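Local coordinates for putative hydantoin racemase (PDB 3QVL), which interconverts the two enantiomers of allantoin as an allantoin racemase, and probably also racemises other hydantoins substituted at carbon 5, at residues S155-A158 and Q159-R163; P81-L84 and A85-L89. All coordinates share one frame; numbering follows the deposited sequence.

Contact 1 of 2, residues S155-A158 and Q159-R163; sequences SGLA and QEKVR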
ATOM      1  N   SER A 155     -37.153 -19.392  -8.216  1.00 22.22           N
ATOM      2  CA  SER A 155     -38.064 -18.346  -7.746  1.00 22.36           C
ATOM      3  C   SER A 155     -37.852 -17.010  -8.455  1.00 22.40           C
ATOM      4  O   SER A 155     -38.787 -16.217  -8.588  1.00 22.47           O
ATOM      5  CB  SER A 155     -37.935 -18.160  -6.231  1.00 22.39           C
ATOM      6  OG  SER A 155     -36.681 -17.593  -5.887  1.00 22.57           O
ATOM      7  N   GLY A 156     -36.621 -16.767  -8.898  1.00 22.39           N
ATOM      8  CA  GLY A 156     -36.259 -15.510  -9.549  1.00 22.34           C
ATOM      9  C   GLY A 156     -35.987 -14.383  -8.568  1.00 22.30           C
ATOM     10  O   GLY A 156     -35.731 -13.248  -8.977  1.00 22.29           O
ATOM     11  N   LEU A 157     -36.039 -14.701  -7.274  1.00 22.26           N
ATOM     12  CA  LEU A 157     -35.823 -13.721  -6.210  1.00 22.21           C
ATOM     13  C   LEU A 157     -34.382 -13.210  -6.187  1.00 22.11           C
ATOM     14  O   LEU A 157     -34.151 -12.001  -6.102  1.00 22.06           O
ATOM     15  CB  LEU A 157     -36.207 -14.310  -4.844  1.00 22.28           C
ATOM     16  CG  LEU A 157     -36.005 -13.457  -3.584  1.00 22.43           C
ATOM     17  CD1 LEU A 157     -36.956 -12.262  -3.545  1.00 22.77           C
ATOM     18  CD2 LEU A 157     -36.164 -14.307  -2.331  1.00 22.82           C
ATOM     19  N   ALA A 158     -33.427 -14.135  -6.261  1.00 21.98           N
ATOM     20  CA  ALA A 158     -32.005 -13.794  -6.273  1.00 21.90           C
ATOM     21  C   ALA A 158     -31.651 -12.926  -7.477  1.00 21.85           C
ATOM     22  O   ALA A 158     -30.920 -11.945  -7.345  1.00 21.81           O
ATOM     23  CB  ALA A 158     -31.152 -15.055  -6.250  1.00 21.87           C
ATOM     24  N   GLN A 159     -32.194 -13.288  -8.638  1.00 21.81           N
ATOM     25  CA  GLN A 159     -31.978 -12.552  -9.885  1.00 21.84           C
ATOM     26  C   GLN A 159     -32.499 -11.116  -9.807  1.00 21.89           C
ATOM     27  O   GLN A 159     -31.848 -10.189 -10.294  1.00 21.83           O
ATOM     28  CB  GLN A 159     -32.626 -13.290 -11.063  1.00 21.84           C
ATOM     29  CG  GLN A 159     -31.866 -14.532 -11.543  1.00 21.95           C
ATOM     30  CD  GLN A 159     -32.021 -15.746 -10.633  1.00 22.09           C
ATOM     31  OE1 GLN A 159     -32.873 -15.775  -9.742  1.00 22.15           O
ATOM     32  NE2 GLN A 159     -31.194 -16.759 -10.860  1.00 21.98           N
ATOM     33  N   GLU A 160     -33.669 -10.941  -9.193  1.00 21.92           N
ATOM     34  CA  GLU A 160     -34.252  -9.614  -8.995  1.00 22.03           C
ATOM     35  C   GLU A 160     -33.443  -8.791  -7.992  1.00 21.94           C
ATOM     36  O   GLU A 160     -33.255  -7.587  -8.181  1.00 21.85           O
ATOM     37  CB  GLU A 160     -35.724  -9.719  -8.564  1.00 22.13           C
ATOM     38  CG  GLU A 160     -36.441  -8.377  -8.333  1.00 22.76           C
ATOM     39  CD  GLU A 160     -36.417  -7.446  -9.544  1.00 23.55           C
ATOM     40  OE1 GLU A 160     -36.488  -7.932 -10.694  1.00 24.08           O
ATOM     41  OE2 GLU A 160     -36.337  -6.217  -9.341  1.00 24.21           O
ATOM     42  N   LYS A 161     -32.961  -9.451  -6.940  1.00 21.88           N
ATOM     43  CA  LYS A 161     -32.114  -8.808  -5.933  1.00 21.92           C
ATOM     44  C   LYS A 161     -30.776  -8.341  -6.507  1.00 21.86           C
ATOM     45  O   LYS A 161     -30.271  -7.286  -6.119  1.00 21.81           O
ATOM     46  CB  LYS A 161     -31.888  -9.737  -4.740  1.00 21.96           C
ATOM     47  CG  LYS A 161     -32.960  -9.640  -3.670  1.00 22.31           C
ATOM     48  CD  LYS A 161     -32.708 -10.634  -2.551  1.00 23.00           C
ATOM     49  CE  LYS A 161     -33.314 -10.164  -1.238  1.00 23.62           C
ATOM     50  NZ  LYS A 161     -32.484  -9.101  -0.598  1.00 24.10           N
ATOM     51  N   VAL A 162     -30.214  -9.126  -7.426  1.00 21.85           N
ATOM     52  CA  VAL A 162     -28.983  -8.750  -8.129  1.00 21.88           C
ATOM     53  C   VAL A 162     -29.218  -7.482  -8.954  1.00 22.00           C
ATOM     54  O   VAL A 162     -28.443  -6.526  -8.868  1.00 21.95           O
ATOM     55  CB  VAL A 162     -28.452  -9.903  -9.029  1.00 21.88           C
ATOM     56  CG1 VAL A 162     -27.327  -9.421  -9.943  1.00 21.79           C
ATOM     57  CG2 VAL A 162     -27.970 -11.067  -8.178  1.00 21.80           C
ATOM     58  N   ARG A 163     -30.301  -7.482  -9.731  1.00 22.14           N
ATOM     59  CA  ARG A 163     -30.684  -6.341 -10.562  1.00 22.38           C
ATOM     60  C   ARG A 163     -30.839  -5.062  -9.735  1.00 22.38           C
ATOM     61  O   ARG A 163     -30.261  -4.028 -10.074  1.00 22.30           O
ATOM     62  CB  ARG A 163     -31.979  -6.655 -11.321  1.00 22.46           C
ATOM     63  CG  ARG A 163     -32.446  -5.558 -12.265  1.00 23.13           C
ATOM     64  CD  ARG A 163     -33.835  -5.862 -12.804  1.00 24.33           C
ATOM     65  NE  ARG A 163     -34.483  -4.671 -13.348  1.00 25.65           N
ATOM     66  CZ  ARG A 163     -35.251  -3.839 -12.648  1.00 26.11           C
ATOM     67  NH1 ARG A 163     -35.482  -4.055 -11.358  1.00 26.62           N
ATOM     68  NH2 ARG A 163     -35.791  -2.783 -13.242  1.00 26.57           N
TER
HETATM   69  O   HOH W   1     -34.079 -18.178  -8.673  1.00 27.16           O
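Gln-159 folds its side chain back along the first turn of helix 157-172 and meets Gly-156, the N-cap residue. Its CB lies 3.7 Å from Gly-156 O. CG is anti to the carbonyl carbon (chi1 -75°), and the chain then bends at chi2 (76°), which turns the amide back toward the start of the helix. There OE1 comes to 3.4 Å from Gly-156 CA. A water accepts from Gly-156 N and can donate to Gln-159 OE1, though it has other acceptors in reach. The other end of the amide, NE2, donates to the carbonyl oxygen of Leu-151. That bond sets the NE2 end, and the water, if it donates to OE1, would favour the same turn of the amide. Gly-156 has a positive phi (81°), a value that favours glycine.

The main chain supplies three bonds of the helical i to i+4 kind. Glu-160 N donates to Gly-156 O at 3.1 Å. Lys-161 N donates to Leu-157 O at 2.9 Å. Val-162 N donates to Ala-158 O at 2.9 Å. The Lys-161 chain runs past Leu-157, with Lys-161 CD 4.5 Å from Leu-157 CG, and its NZ is bonded to Ile-144 O.

Ser-155 OG accepts from Leu-157 N at 3.3 Å and is also hydrogen-bonded to Asp-153 OD2. Further along the helix, Arg-163 NH1 reaches back three residues to Glu-160 OE2 at 3.1 Å, a salt bridge with a weak, bent hydrogen bond. Arg-163 NE has a second carboxylate partner, Glu-195. On the buried side, Val-162 packs against Met-185 and against Leu-192 of helix 189-196. The whole is a helix N-terminus: a glycine N-cap held within an ST turn that runs from Ser-155 to Leu-157.

Contact 2 of 2, residues P81-L84 and A85-L89; sequences PGLL and AAREL
The N-terminal turn of helix 83-89, the helix of the beta-alpha-beta unit that joins strands 72-75 and 94-96, brings Leu-83 under the guanidinium of Arg-87. Leu-83 CG sits 4.0 Å from the guanidinium plane, over one face and offset toward the rim. Its CD1 is 3.9 Å from Arg-87 NE, and its CD2 is 4.1 Å from Arg-87 NH2. Arg-87 CG lies beside the backbone N (chi1 -74°), and the chain is extended from there to NE. This carries the flat group back over Leu-83, and the two side chains cross at a slant. Arg-87 CG passes 3.4 Å from Leu-83 O.

All three nitrogens of the guanidinium are bonded. NE donates to Val-94 O, NH2 forms a salt bridge with Glu-99, and NH1 donates to Thr-106 O of a third subunit. These bonds fix the rotation of the buried group.

The backbone closes the turn. Ala-86 N donates to Gly-82 O at 2.8 Å. Arg-87 N donates to Leu-83 O at 3.0 Å. Glu-88 N donates to Leu-84 O at 3.1 Å. Ala-86 CB packs 3.2 Å from Gly-82 O, and its methyl touches Ile-62, Ile-75 and Val-94. The Glu-88 carboxylate forms a salt bridge with Arg-120 of a second subunit and accepts hydrogen bonds from the backbone N of its His-48 and Phe-49. Such a short helix, begun by a glycine N-cap and laid on its own two strands, is the helical part of a parallel beta-alpha-beta crossover, here also part of a subunit interface.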
ATOM      1  N   PRO A  81     -10.958 -20.954  -6.111  1.00 13.59           N
ATOM      2  CA  PRO A  81     -10.296 -21.902  -5.216  1.00 13.48           C
ATOM      3  C   PRO A  81      -9.286 -22.793  -5.933  1.00 13.40           C
ATOM      4  O   PRO A  81      -9.575 -23.331  -7.008  1.00 13.33           O
ATOM      5  CB  PRO A  81     -11.457 -22.740  -4.666  1.00 13.47           C
ATOM      6  CG  PRO A  81     -12.511 -22.646  -5.692  1.00 13.55           C
ATOM      7  CD  PRO A  81     -12.391 -21.265  -6.265  1.00 13.58           C
ATOM      8  N   GLY A  82      -8.105 -22.919  -5.335  1.00 13.32           N
ATOM      9  CA  GLY A  82      -7.036 -23.763  -5.862  1.00 13.29           C
ATOM     10  C   GLY A  82      -6.421 -23.286  -7.165  1.00 13.22           C
ATOM     11  O   GLY A  82      -5.886 -24.093  -7.924  1.00 13.16           O
ATOM     12  N   LEU A  83      -6.480 -21.978  -7.418  1.00 13.16           N
ATOM     13  CA  LEU A  83      -5.995 -21.410  -8.681  1.00 13.10           C
ATOM     14  C   LEU A  83      -4.517 -21.703  -8.944  1.00 13.04           C
ATOM     15  O   LEU A  83      -4.164 -22.215 -10.008  1.00 13.01           O
ATOM     16  CB  LEU A  83      -6.268 -19.900  -8.757  1.00 13.14           C
ATOM     17  CG  LEU A  83      -5.816 -19.165 -10.030  1.00 13.29           C
ATOM     18  CD1 LEU A  83      -6.601 -19.613 -11.261  1.00 13.30           C
ATOM     19  CD2 LEU A  83      -5.919 -17.658  -9.849  1.00 13.48           C
ATOM     20  N   LEU A  84      -3.664 -21.383  -7.974  1.00 12.99           N
ATOM     21  CA  LEU A  84      -2.222 -21.574  -8.133  1.00 12.94           C
ATOM     22  C   LEU A  84      -1.826 -23.049  -8.079  1.00 12.87           C
ATOM     23  O   LEU A  84      -0.881 -23.468  -8.751  1.00 12.83           O
ATOM     24  CB  LEU A  84      -1.440 -20.739  -7.112  1.00 13.07           C
ATOM     25  CG  LEU A  84      -1.618 -19.214  -7.197  1.00 13.21           C
ATOM     26  CD1 LEU A  84      -0.740 -18.503  -6.180  1.00 13.58           C
ATOM     27  CD2 LEU A  84      -1.340 -18.686  -8.604  1.00 13.54           C
ATOM     28  N   ALA A  85      -2.562 -23.826  -7.285  1.00 12.74           N
ATOM     29  CA  ALA A  85      -2.399 -25.279  -7.239  1.00 12.72           C
ATOM     30  C   ALA A  85      -2.711 -25.896  -8.601  1.00 12.70           C
ATOM     31  O   ALA A  85      -1.987 -26.776  -9.073  1.00 12.68           O
ATOM     32  CB  ALA A  85      -3.294 -25.880  -6.163  1.00 12.67           C
ATOM     33  N   ALA A  86      -3.786 -25.415  -9.226  1.00 12.73           N
ATOM     34  CA  ALA A  86      -4.205 -25.869 -10.551  1.00 12.81           C
ATOM     35  C   ALA A  86      -3.187 -25.506 -11.628  1.00 12.90           C
ATOM     36  O   ALA A  86      -2.941 -26.291 -12.545  1.00 12.89           O
ATOM     37  CB  ALA A  86      -5.571 -25.296 -10.900  1.00 12.79           C
ATOM     38  N   ARG A  87      -2.600 -24.316 -11.511  1.00 12.99           N
ATOM     39  CA  ARG A  87      -1.591 -23.853 -12.464  1.00 13.18           C
ATOM     40  C   ARG A  87      -0.311 -24.684 -12.408  1.00 13.35           C
ATOM     41  O   ARG A  87       0.362 -24.862 -13.425  1.00 13.32           O
ATOM     42  CB  ARG A  87      -1.289 -22.367 -12.264  1.00 13.13           C
ATOM     43  CG  ARG A  87      -2.401 -21.474 -12.774  1.00 13.06           C
ATOM     44  CD  ARG A  87      -2.088 -20.001 -12.619  1.00 13.02           C
ATOM     45  NE  ARG A  87      -3.182 -19.198 -13.158  1.00 12.98           N
ATOM     46  CZ  ARG A  87      -3.274 -17.875 -13.071  1.00 13.03           C
ATOM     47  NH1 ARG A  87      -2.332 -17.166 -12.459  1.00 13.23           N
ATOM     48  NH2 ARG A  87      -4.319 -17.257 -13.602  1.00 12.73           N
ATOM     49  N   GLU A  88       0.010 -25.196 -11.222  1.00 13.58           N
ATOM     50  CA  GLU A  88       1.138 -26.108 -11.051  1.00 13.86           C
ATOM     51  C   GLU A  88       0.874 -27.449 -11.736  1.00 14.07           C
ATOM     52  O   GLU A  88       1.735 -27.965 -12.450  1.00 13.97           O
ATOM     53  CB  GLU A  88       1.438 -26.336  -9.568  1.00 13.82           C
ATOM     54  CG  GLU A  88       2.084 -25.153  -8.863  1.00 14.05           C
ATOM     55  CD  GLU A  88       2.504 -25.473  -7.437  1.00 14.32           C
ATOM     56  OE1 GLU A  88       2.174 -26.566  -6.936  1.00 14.43           O
ATOM     57  OE2 GLU A  88       3.178 -24.629  -6.815  1.00 14.55           O
ATOM     58  N   LEU A  89      -0.321 -27.995 -11.519  1.00 14.30           N
ATOM     59  CA  LEU A  89      -0.683 -29.312 -12.045  1.00 14.65           C
ATOM     60  C   LEU A  89      -0.933 -29.307 -13.555  1.00 14.86           C
ATOM     61  O   LEU A  89      -0.512 -30.228 -14.256  1.00 14.89           O
ATOM     62  CB  LEU A  89      -1.901 -29.877 -11.298  1.00 14.65           C
ATOM     63  CG  LEU A  89      -2.323 -31.330 -11.557  1.00 14.81           C
ATOM     64  CD1 LEU A  89      -1.218 -32.319 -11.195  1.00 14.89           C
ATOM     65  CD2 LEU A  89      -3.603 -31.662 -10.800  1.00 14.92           C
TER

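In the fold
Both contacts are first turns of helices with a glycine N-cap, but their helices are linked to different sheets. Contact 2 is buried and lies in the crossover between two neighbouring strands of the sheet that includes strand 2-7. Contact 1 is partly buried, and its helix 157-172 follows strand 138-143 and precedes strand 177-180 in the chain. They stand on opposite sides of the chain's centre. The centres of contacts 1 and 2 are 32 Å apart. The chemistry follows the place. In contact 1 water and same-chain partners serve the polar groups, and no other chain of the assembly touches it. In contact 2 the charged groups are shared between same-chain partners and two neighbouring subunits.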